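Hypothetical protein Atu1540 (Agrobacterium tumefaciens str. C58, PDB 2HWJ) is of unknown function but belongs to a putative ParB-like nuclease family, so it may be related to DNA-acting enzymes, though no activity is established. Local coordinates at residues R27-K32 with L71-S76; L17-I22 with K126-L131; D134-L139 with I169-L174. All blocks are in the same frame, centred on the assembly; numbering follows the deposited sequence.

Interaction 1 (R27-K32 with L71-S76)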
ATOM      1  N   ARG A  27      15.285 -12.250  22.975  1.00 56.50           N
ATOM      2  CA  ARG A  27      15.801 -13.492  22.383  1.00 59.07           C
ATOM      3  C   ARG A  27      16.305 -13.240  20.949  1.00 59.48           C
ATOM      4  O   ARG A  27      17.338 -13.770  20.561  1.00 59.17           O
ATOM      5  CB  ARG A  27      14.759 -14.625  22.394  1.00 58.59           C
ATOM      6  CG  ARG A  27      15.280 -15.921  22.958  1.00 62.40           C
ATOM      7  CD  ARG A  27      14.397 -17.123  22.648  1.00 61.54           C
ATOM      8  NE  ARG A  27      14.503 -17.507  21.241  1.00 68.01           N
ATOM      9  CZ  ARG A  27      14.917 -18.705  20.796  1.00 67.64           C
ATOM     10  NH1 ARG A  27      15.275 -19.658  21.674  1.00 66.36           N
ATOM     11  NH2 ARG A  27      14.969 -18.938  19.467  1.00 62.23           N
ATOM     12  N   GLU A  28      15.546 -12.444  20.166  1.00 61.17           N
ATOM     13  CA  GLU A  28      15.878 -12.130  18.785  1.00 62.20           C
ATOM     14  C   GLU A  28      17.182 -11.306  18.844  1.00 60.52           C
ATOM     15  O   GLU A  28      18.176 -11.667  18.166  1.00 58.88           O
ATOM     16  CB  GLU A  28      14.714 -11.376  18.103  1.00 61.91           C
ATOM     17  CG  GLU A  28      14.763 -11.252  16.509  1.00 65.94           C
ATOM     18  CD  GLU A  28      13.299 -11.149  15.781  1.00 71.21           C
ATOM     19  OE1 GLU A  28      12.321 -10.628  16.418  1.00 85.36           O
ATOM     20  OE2 GLU A  28      13.110 -11.545  14.581  1.00 78.72           O
ATOM     21  N   VAL A  29      17.195 -10.251  19.702  1.00 58.81           N
ATOM     22  CA  VAL A  29      18.421  -9.487  19.960  1.00 57.48           C
ATOM     23  C   VAL A  29      19.623 -10.443  20.137  1.00 58.02           C
ATOM     24  O   VAL A  29      20.543 -10.426  19.298  1.00 59.02           O
ATOM     25  CB  VAL A  29      18.301  -8.560  21.170  1.00 57.26           C
ATOM     26  CG1 VAL A  29      19.645  -7.923  21.542  1.00 52.89           C
ATOM     27  CG2 VAL A  29      17.311  -7.520  20.888  1.00 57.77           C
ATOM     28  N   GLU A  30      19.602 -11.296  21.168  1.00 57.25           N
ATOM     29  CA  GLU A  30      20.707 -12.271  21.429  1.00 57.30           C
ATOM     30  C   GLU A  30      21.120 -13.134  20.212  1.00 57.20           C
ATOM     31  O   GLU A  30      22.334 -13.303  19.941  1.00 56.91           O
ATOM     32  CB  GLU A  30      20.410 -13.160  22.643  1.00 56.39           C
ATOM     33  CG  GLU A  30      20.287 -12.426  23.985  1.00 57.28           C
ATOM     34  CD  GLU A  30      21.538 -11.623  24.368  1.00 62.60           C
ATOM     35  OE1 GLU A  30      21.422 -10.356  24.574  1.00 65.77           O
ATOM     36  OE2 GLU A  30      22.635 -12.246  24.464  1.00 63.09           O
ATOM     37  N   LEU A  31      20.143 -13.668  19.466  1.00 57.46           N
ATOM     38  CA  LEU A  31      20.484 -14.340  18.193  1.00 58.12           C
ATOM     39  C   LEU A  31      21.265 -13.404  17.265  1.00 58.54           C
ATOM     40  O   LEU A  31      22.386 -13.742  16.884  1.00 58.66           O
ATOM     41  CB  LEU A  31      19.274 -14.963  17.496  1.00 57.73           C
ATOM     42  CG  LEU A  31      18.703 -16.125  18.340  1.00 59.34           C
ATOM     43  CD1 LEU A  31      17.482 -16.724  17.645  1.00 57.50           C
ATOM     44  CD2 LEU A  31      19.750 -17.228  18.721  1.00 56.44           C
ATOM     45  N   LYS A  32      20.725 -12.211  16.945  1.00 59.22           N
ATOM     46  CA  LYS A  32      21.521 -11.228  16.192  1.00 58.62           C
ATOM     47  C   LYS A  32      22.917 -11.065  16.799  1.00 59.09           C
ATOM     48  O   LYS A  32      23.889 -11.213  16.072  1.00 59.67           O
ATOM     49  CB  LYS A  32      20.801  -9.916  15.990  1.00 57.84           C
ATOM     50  CG  LYS A  32      19.848  -9.895  14.779  1.00 57.39           C
ATOM     51  CD  LYS A  32      18.695  -8.979  15.145  1.00 59.82           C
ATOM     52  CE  LYS A  32      17.736  -8.647  14.027  1.00 62.22           C
ATOM     53  NZ  LYS A  32      17.672  -9.631  12.918  1.00 67.97           N
ATOM     54  N   LEU A  71      18.209  -5.147  15.679  1.00 55.55           N
ATOM     55  CA  LEU A  71      19.545  -5.162  15.144  1.00 53.63           C
ATOM     56  C   LEU A  71      20.285  -4.071  15.801  1.00 53.04           C
ATOM     57  O   LEU A  71      21.424  -4.284  16.250  1.00 54.17           O
ATOM     58  CB  LEU A  71      19.507  -4.923  13.657  1.00 52.97           C
ATOM     59  CG  LEU A  71      20.944  -4.793  13.188  1.00 54.74           C
ATOM     60  CD1 LEU A  71      21.675  -6.101  13.428  1.00 55.64           C
ATOM     61  CD2 LEU A  71      21.085  -4.324  11.751  1.00 55.26           C
ATOM     62  N   VAL A  72      19.662  -2.910  15.925  1.00 51.46           N
ATOM     63  CA  VAL A  72      20.410  -1.838  16.579  1.00 51.68           C
ATOM     64  C   VAL A  72      20.743  -2.094  18.068  1.00 52.92           C
ATOM     65  O   VAL A  72      21.896  -1.824  18.514  1.00 54.09           O
ATOM     66  CB  VAL A  72      19.814  -0.428  16.332  1.00 52.52           C
ATOM     67  CG1 VAL A  72      20.568   0.599  17.090  1.00 48.51           C
ATOM     68  CG2 VAL A  72      19.862  -0.061  14.827  1.00 47.79           C
ATOM     69  N   LEU A  73      19.815  -2.661  18.840  1.00 52.29           N
ATOM     70  CA  LEU A  73      20.194  -3.032  20.201  1.00 51.65           C
ATOM     71  C   LEU A  73      21.297  -4.109  20.168  1.00 52.87           C
ATOM     72  O   LEU A  73      22.242  -4.078  20.973  1.00 51.52           O
ATOM     73  CB  LEU A  73      18.987  -3.473  20.970  1.00 51.62           C
ATOM     74  CG  LEU A  73      19.035  -3.850  22.454  1.00 52.96           C
ATOM     75  CD1 LEU A  73      19.593  -2.709  23.315  1.00 51.00           C
ATOM     76  CD2 LEU A  73      17.654  -4.290  22.938  1.00 49.27           C
ATOM     77  N   ALA A  74      21.190  -5.045  19.222  1.00 53.52           N
ATOM     78  CA  ALA A  74      22.189  -6.107  19.171  1.00 55.09           C
ATOM     79  C   ALA A  74      23.562  -5.433  19.038  1.00 56.20           C
ATOM     80  O   ALA A  74      24.528  -5.778  19.773  1.00 55.95           O
ATOM     81  CB  ALA A  74      21.957  -7.048  18.009  1.00 54.07           C
ATOM     82  N   LEU A  75      23.647  -4.458  18.122  1.00 56.87           N
ATOM     83  CA  LEU A  75      24.957  -3.893  17.771  1.00 56.95           C
ATOM     84  C   LEU A  75      25.420  -3.062  18.967  1.00 56.84           C
ATOM     85  O   LEU A  75      26.587  -3.078  19.367  1.00 57.16           O
ATOM     86  CB  LEU A  75      24.862  -3.030  16.519  1.00 56.93           C
ATOM     87  CG  LEU A  75      25.166  -3.417  15.068  1.00 56.06           C
ATOM     88  CD1 LEU A  75      25.261  -4.824  14.788  1.00 58.39           C
ATOM     89  CD2 LEU A  75      24.150  -2.808  14.132  1.00 55.74           C
ATOM     90  N   SER A  76      24.475  -2.396  19.589  1.00 57.36           N
ATOM     91  CA  SER A  76      24.818  -1.594  20.725  1.00 58.49           C
ATOM     92  C   SER A  76      25.384  -2.442  21.868  1.00 59.47           C
ATOM     93  O   SER A  76      26.484  -2.157  22.386  1.00 59.32           O
ATOM     94  CB  SER A  76      23.608  -0.882  21.201  1.00 58.31           C
ATOM     95  OG  SER A  76      24.040  -0.303  22.381  1.00 60.07           O
TER
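Val29 places CG1 anti to its backbone N (chi1 172°) and leaves CG2 beside that N. Leu73 likewise sends CG anti to its own N (chi1 -176°). The two side chains cross at about a right angle, and the branch tips Val29 CG2 and Leu73 CD2 meet at 3.8 Å. The other valine methyl, CG1, lies 3.9 Å from Ala74 CA, against the backbone of the second helix. Ala74 points its methyl toward helix 26-37, where it touches Lys32 CB at 3.7 Å and also faces the carbonyl O of Val29. The two helical segments cross at -56°, their axes 8.3 Å apart at the closest, with alanine at the nearest CA pair. Helix 69-77 follows strand 63-65 of the mixed sheet, within a region assigned to a putative ParB-like nuclease family; His70 lies against Glu28 and Lys32. Beyond Ala74, Lys32 lays its aliphatic chain over the backbone of Leu71, CD coming within 3.9 Å of Leu71 CA and CE within 4.1 Å of Leu71 CB. Tyr5 of the second subunit packs on both Lys32 and Leu71, while Val24 of the same chain touches Val29 and Leu73.

Interaction 2 (L17-I22 with K126-L131)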
ATOM      1  N   LEU A  17      20.619   7.697  18.541  1.00 54.70           N
ATOM      2  CA  LEU A  17      19.360   7.403  17.889  1.00 55.26           C
ATOM      3  C   LEU A  17      18.226   7.369  18.817  1.00 55.75           C
ATOM      4  O   LEU A  17      18.278   6.764  19.871  1.00 56.81           O
ATOM      5  CB  LEU A  17      19.344   6.066  17.214  1.00 55.00           C
ATOM      6  CG  LEU A  17      20.011   6.045  15.869  1.00 56.56           C
ATOM      7  CD1 LEU A  17      20.467   4.603  15.581  1.00 55.42           C
ATOM      8  CD2 LEU A  17      19.014   6.528  14.866  1.00 57.06           C
ATOM      9  N   ARG A  18      17.143   7.955  18.391  1.00 56.64           N
ATOM     10  CA  ARG A  18      16.004   7.950  19.209  1.00 58.64           C
ATOM     11  C   ARG A  18      15.061   6.839  18.749  1.00 58.53           C
ATOM     12  O   ARG A  18      14.587   6.873  17.659  1.00 60.56           O
ATOM     13  CB  ARG A  18      15.387   9.334  19.150  1.00 59.25           C
ATOM     14  CG  ARG A  18      16.217  10.302  19.917  1.00 61.21           C
ATOM     15  CD  ARG A  18      15.591  10.669  21.223  1.00 70.43           C
ATOM     16  NE  ARG A  18      15.880  12.087  21.454  1.00 79.77           N
ATOM     17  CZ  ARG A  18      16.667  12.584  22.417  1.00 83.25           C
ATOM     18  NH1 ARG A  18      17.192  11.801  23.369  1.00 86.33           N
ATOM     19  NH2 ARG A  18      16.885  13.903  22.469  1.00 84.94           N
ATOM     20  N   PRO A  19      14.789   5.856  19.598  1.00 57.82           N
ATOM     21  CA  PRO A  19      13.881   4.748  19.336  1.00 57.56           C
ATOM     22  C   PRO A  19      12.485   5.193  18.878  1.00 57.32           C
ATOM     23  O   PRO A  19      12.122   6.331  19.158  1.00 55.68           O
ATOM     24  CB  PRO A  19      13.709   4.092  20.722  1.00 56.60           C
ATOM     25  CG  PRO A  19      14.887   4.447  21.460  1.00 57.91           C
ATOM     26  CD  PRO A  19      15.425   5.765  20.920  1.00 58.22           C
ATOM     27  N   THR A  20      11.673   4.298  18.263  1.00 56.73           N
ATOM     28  CA  THR A  20      10.314   4.691  18.060  1.00 55.84           C
ATOM     29  C   THR A  20       9.361   3.637  18.531  1.00 55.71           C
ATOM     30  O   THR A  20       8.183   3.604  18.155  1.00 57.35           O
ATOM     31  CB  THR A  20      10.050   5.196  16.542  1.00 57.20           C
ATOM     32  OG1 THR A  20      10.272   4.144  15.619  1.00 56.83           O
ATOM     33  CG2 THR A  20      10.918   6.435  16.132  1.00 55.68           C
ATOM     34  N   GLN A  21       9.835   2.762  19.399  1.00 56.30           N
ATOM     35  CA  GLN A  21       9.009   1.695  20.045  1.00 55.26           C
ATOM     36  C   GLN A  21       9.579   1.390  21.419  1.00 55.80           C
ATOM     37  O   GLN A  21      10.742   1.697  21.731  1.00 57.32           O
ATOM     38  CB  GLN A  21       8.936   0.429  19.172  1.00 55.20           C
ATOM     39  CG  GLN A  21      10.236  -0.344  19.000  1.00 55.53           C
ATOM     40  CD  GLN A  21      10.145  -1.367  17.912  1.00 57.51           C
ATOM     41  OE1 GLN A  21       9.853  -1.001  16.805  1.00 65.55           O
ATOM     42  NE2 GLN A  21      10.445  -2.653  18.195  1.00 55.65           N
ATOM     43  N   ILE A  22       8.770   0.783  22.263  1.00 56.43           N
ATOM     44  CA  ILE A  22       9.090   0.587  23.655  1.00 55.11           C
ATOM     45  C   ILE A  22       9.769  -0.739  23.857  1.00 55.43           C
ATOM     46  O   ILE A  22      10.615  -0.859  24.731  1.00 56.12           O
ATOM     47  CB  ILE A  22       7.816   0.712  24.460  1.00 55.27           C
ATOM     48  CG1 ILE A  22       7.361   2.155  24.372  1.00 55.19           C
ATOM     49  CG2 ILE A  22       8.072   0.446  25.903  1.00 56.92           C
ATOM     50  CD1 ILE A  22       6.060   2.391  24.834  1.00 53.91           C
ATOM     51  N   LYS A 126      14.131   7.223  25.170  1.00 59.52           N
ATOM     52  CA  LYS A 126      15.054   8.065  24.445  1.00 62.77           C
ATOM     53  C   LYS A 126      16.318   7.394  24.006  1.00 63.65           C
ATOM     54  O   LYS A 126      16.785   7.709  22.957  1.00 66.64           O
ATOM     55  CB  LYS A 126      15.390   9.342  25.206  1.00 64.29           C
ATOM     56  CG  LYS A 126      14.154  10.263  25.406  1.00 67.78           C
ATOM     57  CD  LYS A 126      13.682  10.127  26.849  1.00 74.27           C
ATOM     58  CE  LYS A 126      12.161  10.040  26.919  1.00 80.28           C
ATOM     59  NZ  LYS A 126      11.424  11.310  26.498  1.00 81.30           N
ATOM     60  N   ASN A 127      16.857   6.443  24.744  1.00 63.81           N
ATOM     61  CA  ASN A 127      17.965   5.649  24.240  1.00 63.91           C
ATOM     62  C   ASN A 127      17.558   4.204  23.967  1.00 64.09           C
ATOM     63  O   ASN A 127      16.752   3.609  24.725  1.00 64.37           O
ATOM     64  CB  ASN A 127      19.084   5.613  25.257  1.00 64.53           C
ATOM     65  CG  ASN A 127      19.045   6.782  26.173  1.00 67.37           C
ATOM     66  OD1 ASN A 127      19.783   7.779  25.981  1.00 71.37           O
ATOM     67  ND2 ASN A 127      18.171   6.699  27.203  1.00 69.81           N
ATOM     68  N   ILE A 128      18.140   3.653  22.903  1.00 62.88           N
ATOM     69  CA  ILE A 128      18.119   2.244  22.574  1.00 62.97           C
ATOM     70  C   ILE A 128      18.383   1.341  23.796  1.00 62.64           C
ATOM     71  O   ILE A 128      17.611   0.442  24.063  1.00 61.45           O
ATOM     72  CB  ILE A 128      19.209   1.983  21.517  1.00 64.05           C
ATOM     73  CG1 ILE A 128      18.921   2.761  20.216  1.00 66.53           C
ATOM     74  CG2 ILE A 128      19.274   0.560  21.151  1.00 66.57           C
ATOM     75  CD1 ILE A 128      17.763   2.118  19.364  1.00 67.47           C
ATOM     76  N   HIS A 129      19.461   1.576  24.543  1.00 62.53           N
ATOM     77  CA  HIS A 129      19.739   0.723  25.702  1.00 62.47           C
ATOM     78  C   HIS A 129      18.525   0.580  26.713  1.00 61.28           C
ATOM     79  O   HIS A 129      18.539  -0.297  27.538  1.00 60.34           O
ATOM     80  CB  HIS A 129      21.114   1.065  26.330  1.00 63.06           C
ATOM     81  CG  HIS A 129      21.173   2.387  27.099  1.00 72.69           C
ATOM     82  ND1 HIS A 129      20.274   2.739  28.104  1.00 80.23           N
ATOM     83  CD2 HIS A 129      22.089   3.402  27.075  1.00 77.80           C
ATOM     84  CE1 HIS A 129      20.612   3.912  28.637  1.00 78.51           C
ATOM     85  NE2 HIS A 129      21.713   4.331  28.034  1.00 78.53           N
ATOM     86  N   ASP A 130      17.473   1.412  26.581  1.00 60.27           N
ATOM     87  CA  ASP A 130      16.203   1.312  27.353  1.00 59.51           C
ATOM     88  C   ASP A 130      15.048   0.496  26.732  1.00 57.65           C
ATOM     89  O   ASP A 130      14.019   0.407  27.279  1.00 56.42           O
ATOM     90  CB  ASP A 130      15.602   2.690  27.578  1.00 60.26           C
ATOM     91  CG  ASP A 130      16.436   3.569  28.524  1.00 63.57           C
ATOM     92  OD1 ASP A 130      17.074   3.032  29.464  1.00 58.75           O
ATOM     93  OD2 ASP A 130      16.399   4.825  28.303  1.00 67.18           O
ATOM     94  N   LEU A 131      15.178  -0.080  25.567  1.00 57.50           N
ATOM     95  CA  LEU A 131      14.147  -0.990  25.137  1.00 57.97           C
ATOM     96  C   LEU A 131      13.831  -2.053  26.183  1.00 58.46           C
ATOM     97  O   LEU A 131      14.713  -2.537  26.829  1.00 58.45           O
ATOM     98  CB  LEU A 131      14.581  -1.597  23.839  1.00 57.53           C
ATOM     99  CG  LEU A 131      14.546  -0.426  22.846  1.00 58.58           C
ATOM    100  CD1 LEU A 131      15.069  -0.801  21.471  1.00 59.82           C
ATOM    101  CD2 LEU A 131      13.085   0.083  22.715  1.00 55.81           C
TER
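Pro19 and Ile128 form the apolar middle of this contact between two irregular segments. The proline ring points toward 126-131 and rests on the turn into the 3-10 segment 128-130, with Pro19 CG 3.6 Å from Ile128 N and close to the carbonyl carbon of Asn127. Ile128 turns CG1 beside its own backbone N (chi1 -63°). From there CD1 reaches to 4.3 Å from Pro19 CG, while CG1 itself lies 4.5 Å from Leu17 CB. Further along, Leu131 CD2 lies beside the carbonyl oxygens of Gln21 and Ile22, and a CA-H...O contact joins Leu131 CA to Ile22 O at 3.6 Å. At the more exposed end, Arg18, its chain bent at chi2 and chi3, has NH1 3.6 Å from Lys126 CB, an oblique approach to the guanidinium. The lysine chain bends away, leaving Lys126 NZ 6.6 Å from Arg18 NH1. A side-chain hydrogen bond lies within 126-131: Asn127 ND2 donates to Asp130 OD2 at 2.8 Å, in the amide plane but 43° out of the carboxylate plane, bridging the 3-10 turn. Main-chain bonds tie Arg18 to strand 63-65 and Ile22 to Glu132 in the small parallel sheet; Gln21 NE2 bonds Ala23 O, and Thr20 OG1 bonds Leu65 O and Leu108 O. No hydrogen bond links 17-22 to 126-131 directly, so the segments fit by proline and aliphatic packing against backbone, with the like charges of Arg18 and Lys126 kept apart.

Interaction 3 (D134-L139 with I169-L174)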
ATOM      1  N   ASP A 134      10.042  -7.697  25.079  1.00 55.79           N
ATOM      2  CA  ASP A 134       8.754  -8.360  24.904  1.00 57.07           C
ATOM      3  C   ASP A 134       8.898  -9.850  24.459  1.00 57.87           C
ATOM      4  O   ASP A 134       9.152 -10.176  23.317  1.00 59.35           O
ATOM      5  CB  ASP A 134       7.735  -7.523  24.161  1.00 56.10           C
ATOM      6  CG  ASP A 134       6.422  -8.311  23.798  1.00 62.20           C
ATOM      7  OD1 ASP A 134       6.243  -9.471  24.300  1.00 66.67           O
ATOM      8  OD2 ASP A 134       5.552  -7.779  22.986  1.00 62.43           O
ATOM      9  N   PRO A 135       8.753 -10.775  25.414  1.00 58.21           N
ATOM     10  CA  PRO A 135       9.046 -12.168  25.039  1.00 57.80           C
ATOM     11  C   PRO A 135       8.066 -12.683  24.009  1.00 57.56           C
ATOM     12  O   PRO A 135       8.422 -13.547  23.212  1.00 57.95           O
ATOM     13  CB  PRO A 135       8.943 -12.960  26.373  1.00 57.79           C
ATOM     14  CG  PRO A 135       8.095 -12.033  27.318  1.00 57.13           C
ATOM     15  CD  PRO A 135       8.392 -10.598  26.847  1.00 57.48           C
ATOM     16  N   PHE A 136       6.848 -12.169  23.956  1.00 57.83           N
ATOM     17  CA  PHE A 136       5.994 -12.612  22.813  1.00 57.34           C
ATOM     18  C   PHE A 136       6.461 -12.054  21.505  1.00 56.87           C
ATOM     19  O   PHE A 136       6.256 -12.698  20.451  1.00 56.79           O
ATOM     20  CB  PHE A 136       4.489 -12.429  23.046  1.00 57.27           C
ATOM     21  CG  PHE A 136       3.992 -13.319  24.126  1.00 59.03           C
ATOM     22  CD1 PHE A 136       4.004 -12.878  25.470  1.00 58.65           C
ATOM     23  CD2 PHE A 136       3.663 -14.662  23.851  1.00 59.54           C
ATOM     24  CE1 PHE A 136       3.632 -13.726  26.502  1.00 54.91           C
ATOM     25  CE2 PHE A 136       3.280 -15.537  24.901  1.00 61.15           C
ATOM     26  CZ  PHE A 136       3.253 -15.052  26.228  1.00 59.32           C
ATOM     27  N   ARG A 137       7.130 -10.898  21.548  1.00 55.18           N
ATOM     28  CA  ARG A 137       7.693 -10.456  20.321  1.00 54.78           C
ATOM     29  C   ARG A 137       8.702 -11.505  19.788  1.00 56.02           C
ATOM     30  O   ARG A 137       8.761 -11.733  18.546  1.00 56.10           O
ATOM     31  CB  ARG A 137       8.295  -9.102  20.494  1.00 54.73           C
ATOM     32  CG  ARG A 137       8.965  -8.600  19.278  1.00 53.33           C
ATOM     33  CD  ARG A 137       8.005  -8.459  18.173  1.00 54.96           C
ATOM     34  NE  ARG A 137       8.673  -7.983  16.989  1.00 57.82           N
ATOM     35  CZ  ARG A 137       9.460  -8.750  16.228  1.00 61.57           C
ATOM     36  NH1 ARG A 137       9.670 -10.019  16.562  1.00 61.92           N
ATOM     37  NH2 ARG A 137      10.061  -8.245  15.155  1.00 59.07           N
ATOM     38  N   SER A 138       9.474 -12.164  20.680  1.00 55.02           N
ATOM     39  CA  SER A 138      10.487 -13.132  20.218  1.00 54.71           C
ATOM     40  C   SER A 138       9.823 -14.364  19.707  1.00 55.40           C
ATOM     41  O   SER A 138      10.251 -14.982  18.719  1.00 55.05           O
ATOM     42  CB  SER A 138      11.365 -13.582  21.330  1.00 54.02           C
ATOM     43  OG  SER A 138      12.148 -12.540  21.807  1.00 55.27           O
ATOM     44  N   LEU A 139       8.786 -14.760  20.424  1.00 55.98           N
ATOM     45  CA  LEU A 139       8.025 -15.917  20.010  1.00 56.86           C
ATOM     46  C   LEU A 139       7.432 -15.676  18.618  1.00 57.70           C
ATOM     47  O   LEU A 139       7.640 -16.503  17.748  1.00 58.72           O
ATOM     48  CB  LEU A 139       6.915 -16.232  21.009  1.00 57.06           C
ATOM     49  CG  LEU A 139       6.236 -17.572  20.701  1.00 58.65           C
ATOM     50  CD1 LEU A 139       7.179 -18.779  20.866  1.00 57.25           C
ATOM     51  CD2 LEU A 139       4.989 -17.765  21.482  1.00 59.20           C
ATOM     52  N   ILE A 169      -0.994 -18.102  25.046  1.00 58.43           N
ATOM     53  CA  ILE A 169       0.012 -18.996  25.534  1.00 57.39           C
ATOM     54  C   ILE A 169       0.476 -18.434  26.879  1.00 58.83           C
ATOM     55  O   ILE A 169       0.701 -17.224  27.036  1.00 59.30           O
ATOM     56  CB  ILE A 169       1.136 -19.179  24.517  1.00 56.84           C
ATOM     57  CG1 ILE A 169       0.632 -19.813  23.212  1.00 55.75           C
ATOM     58  CG2 ILE A 169       2.268 -20.029  25.093  1.00 55.73           C
ATOM     59  CD1 ILE A 169       1.776 -19.896  22.137  1.00 56.13           C
ATOM     60  N   ASP A 170       0.558 -19.328  27.846  1.00 59.63           N
ATOM     61  CA  ASP A 170       0.963 -19.044  29.218  1.00 62.03           C
ATOM     62  C   ASP A 170       2.418 -18.482  29.238  1.00 62.32           C
ATOM     63  O   ASP A 170       3.263 -19.091  28.599  1.00 62.31           O
ATOM     64  CB  ASP A 170       0.828 -20.408  29.912  1.00 60.03           C
ATOM     65  CG  ASP A 170       1.107 -20.395  31.370  1.00 60.72           C
ATOM     66  OD1 ASP A 170       1.501 -19.387  31.985  1.00 58.18           O
ATOM     67  OD2 ASP A 170       0.929 -21.491  31.954  1.00 68.66           O
ATOM     68  N   ARG A 171       2.724 -17.347  29.912  1.00 63.61           N
ATOM     69  CA  ARG A 171       4.148 -16.863  29.945  1.00 65.82           C
ATOM     70  C   ARG A 171       5.140 -17.884  30.560  1.00 66.43           C
ATOM     71  O   ARG A 171       6.325 -17.968  30.167  1.00 67.20           O
ATOM     72  CB  ARG A 171       4.345 -15.583  30.748  1.00 67.33           C
ATOM     73  CG  ARG A 171       3.339 -14.532  30.557  1.00 74.48           C
ATOM     74  CD  ARG A 171       3.159 -13.747  31.929  1.00 83.43           C
ATOM     75  NE  ARG A 171       2.460 -12.467  31.679  1.00 89.21           N
ATOM     76  CZ  ARG A 171       1.659 -11.833  32.538  1.00 91.39           C
ATOM     77  NH1 ARG A 171       1.440 -12.336  33.762  1.00 92.96           N
ATOM     78  NH2 ARG A 171       1.078 -10.685  32.167  1.00 90.78           N
ATOM     79  N   ASP A 172       4.647 -18.596  31.556  1.00 65.13           N
ATOM     80  CA  ASP A 172       5.356 -19.667  32.160  1.00 66.05           C
ATOM     81  C   ASP A 172       5.751 -20.787  31.184  1.00 66.01           C
ATOM     82  O   ASP A 172       6.748 -21.480  31.413  1.00 66.35           O
ATOM     83  CB  ASP A 172       4.542 -20.177  33.375  1.00 66.19           C
ATOM     84  CG  ASP A 172       4.452 -19.097  34.483  1.00 68.58           C
ATOM     85  OD1 ASP A 172       5.085 -18.021  34.291  1.00 71.19           O
ATOM     86  OD2 ASP A 172       3.779 -19.301  35.533  1.00 70.81           O
ATOM     87  N   LEU A 173       5.010 -20.976  30.091  1.00 65.07           N
ATOM     88  CA  LEU A 173       5.403 -21.995  29.141  1.00 64.07           C
ATOM     89  C   LEU A 173       6.584 -21.462  28.397  1.00 63.46           C
ATOM     90  O   LEU A 173       7.495 -22.194  28.037  1.00 63.81           O
ATOM     91  CB  LEU A 173       4.280 -22.271  28.163  1.00 64.23           C
ATOM     92  CG  LEU A 173       4.127 -23.717  27.627  1.00 65.55           C
ATOM     93  CD1 LEU A 173       4.188 -23.785  26.082  1.00 61.79           C
ATOM     94  CD2 LEU A 173       5.025 -24.839  28.348  1.00 63.84           C
ATOM     95  N   LEU A 174       6.544 -20.155  28.209  1.00 62.75           N
ATOM     96  CA  LEU A 174       7.463 -19.437  27.349  1.00 62.71           C
ATOM     97  C   LEU A 174       8.824 -19.325  28.000  1.00 62.13           C
ATOM     98  O   LEU A 174       9.838 -19.234  27.300  1.00 62.65           O
ATOM     99  CB  LEU A 174       6.950 -18.023  27.092  1.00 61.61           C
ATOM    100  CG  LEU A 174       6.973 -17.578  25.655  1.00 61.69           C
ATOM    101  CD1 LEU A 174       6.703 -16.082  25.441  1.00 60.12           C
ATOM    102  CD2 LEU A 174       8.276 -17.968  24.978  1.00 66.86           C
TER
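Helix 135-146 and helix 171-176 face each other near their N-terminal ends, Pro135 and Leu174 being the nearest CA pair at 7.8 Å. Between them Phe136 and Leu174 carry most of the contact. Leu174 CD1 sits over one face of the Phe136 ring, offset toward the rim, in a CH-pi contact 3.6 Å from the centroid and 15° off the ring normal, and also meets Pro135 CB. Phe136 turns CG beside its backbone N (chi1 -67°), and the ring extends toward 169-174. There its CZ comes to 3.4 Å from the carbonyl O of Ile169, while Arg171 CG approaches the ring edge near its plane, 4.1 Å from CE1. A turn further on, Leu139 points at the same partners: the Leu139 and Ile169 side chains cross obliquely, CD2 and CD1 3.9 Å apart, and Leu139 CD1 lies near Leu174 CD2. Asp134 OD1 accepts weak bonds from the backbone N of Phe136 and Arg137 and also makes a salt bridge with Arg166, which itself touches Phe136; Asp170 OD1 accepts from Asp172 N at 3.3 Å, from well above the carboxylate plane. Helix 157-166 adds Ala162 against Phe136, and helix 178-189 brings Phe178 onto Leu139 and Leu188 onto Ile169. Two aspartate N-caps thus start helices 135-146 and 171-176, which pack through Phe136, Leu139, Ile169 and Leu174 in the helical C-terminal part of the chain.

How the interactions relate
All three contacts are largely buried and lack a direct hydrogen bond between their segments, but they serve different parts of the fold. Interactions 1 and 2 lie near the mixed sheet and touch each other: Leu73 and Val72 pack on Ile128, so that the two contacts adjoin, and along the chain interaction 1 is nested inside the loop closed by interaction 2. The first joins two helices; the second joins irregular segments and reaches the surface at Lys126, as interaction 3 does at Pro135 and Arg171. Interaction 3 lies further out, among the C-terminal helices, and alone uses an aromatic face. It is tied to interaction 1 by the salt bridge between Glu28 OE1 and Arg137 NH1, at 2.7 Å, whereas interaction 2 adjoins it only through sequence.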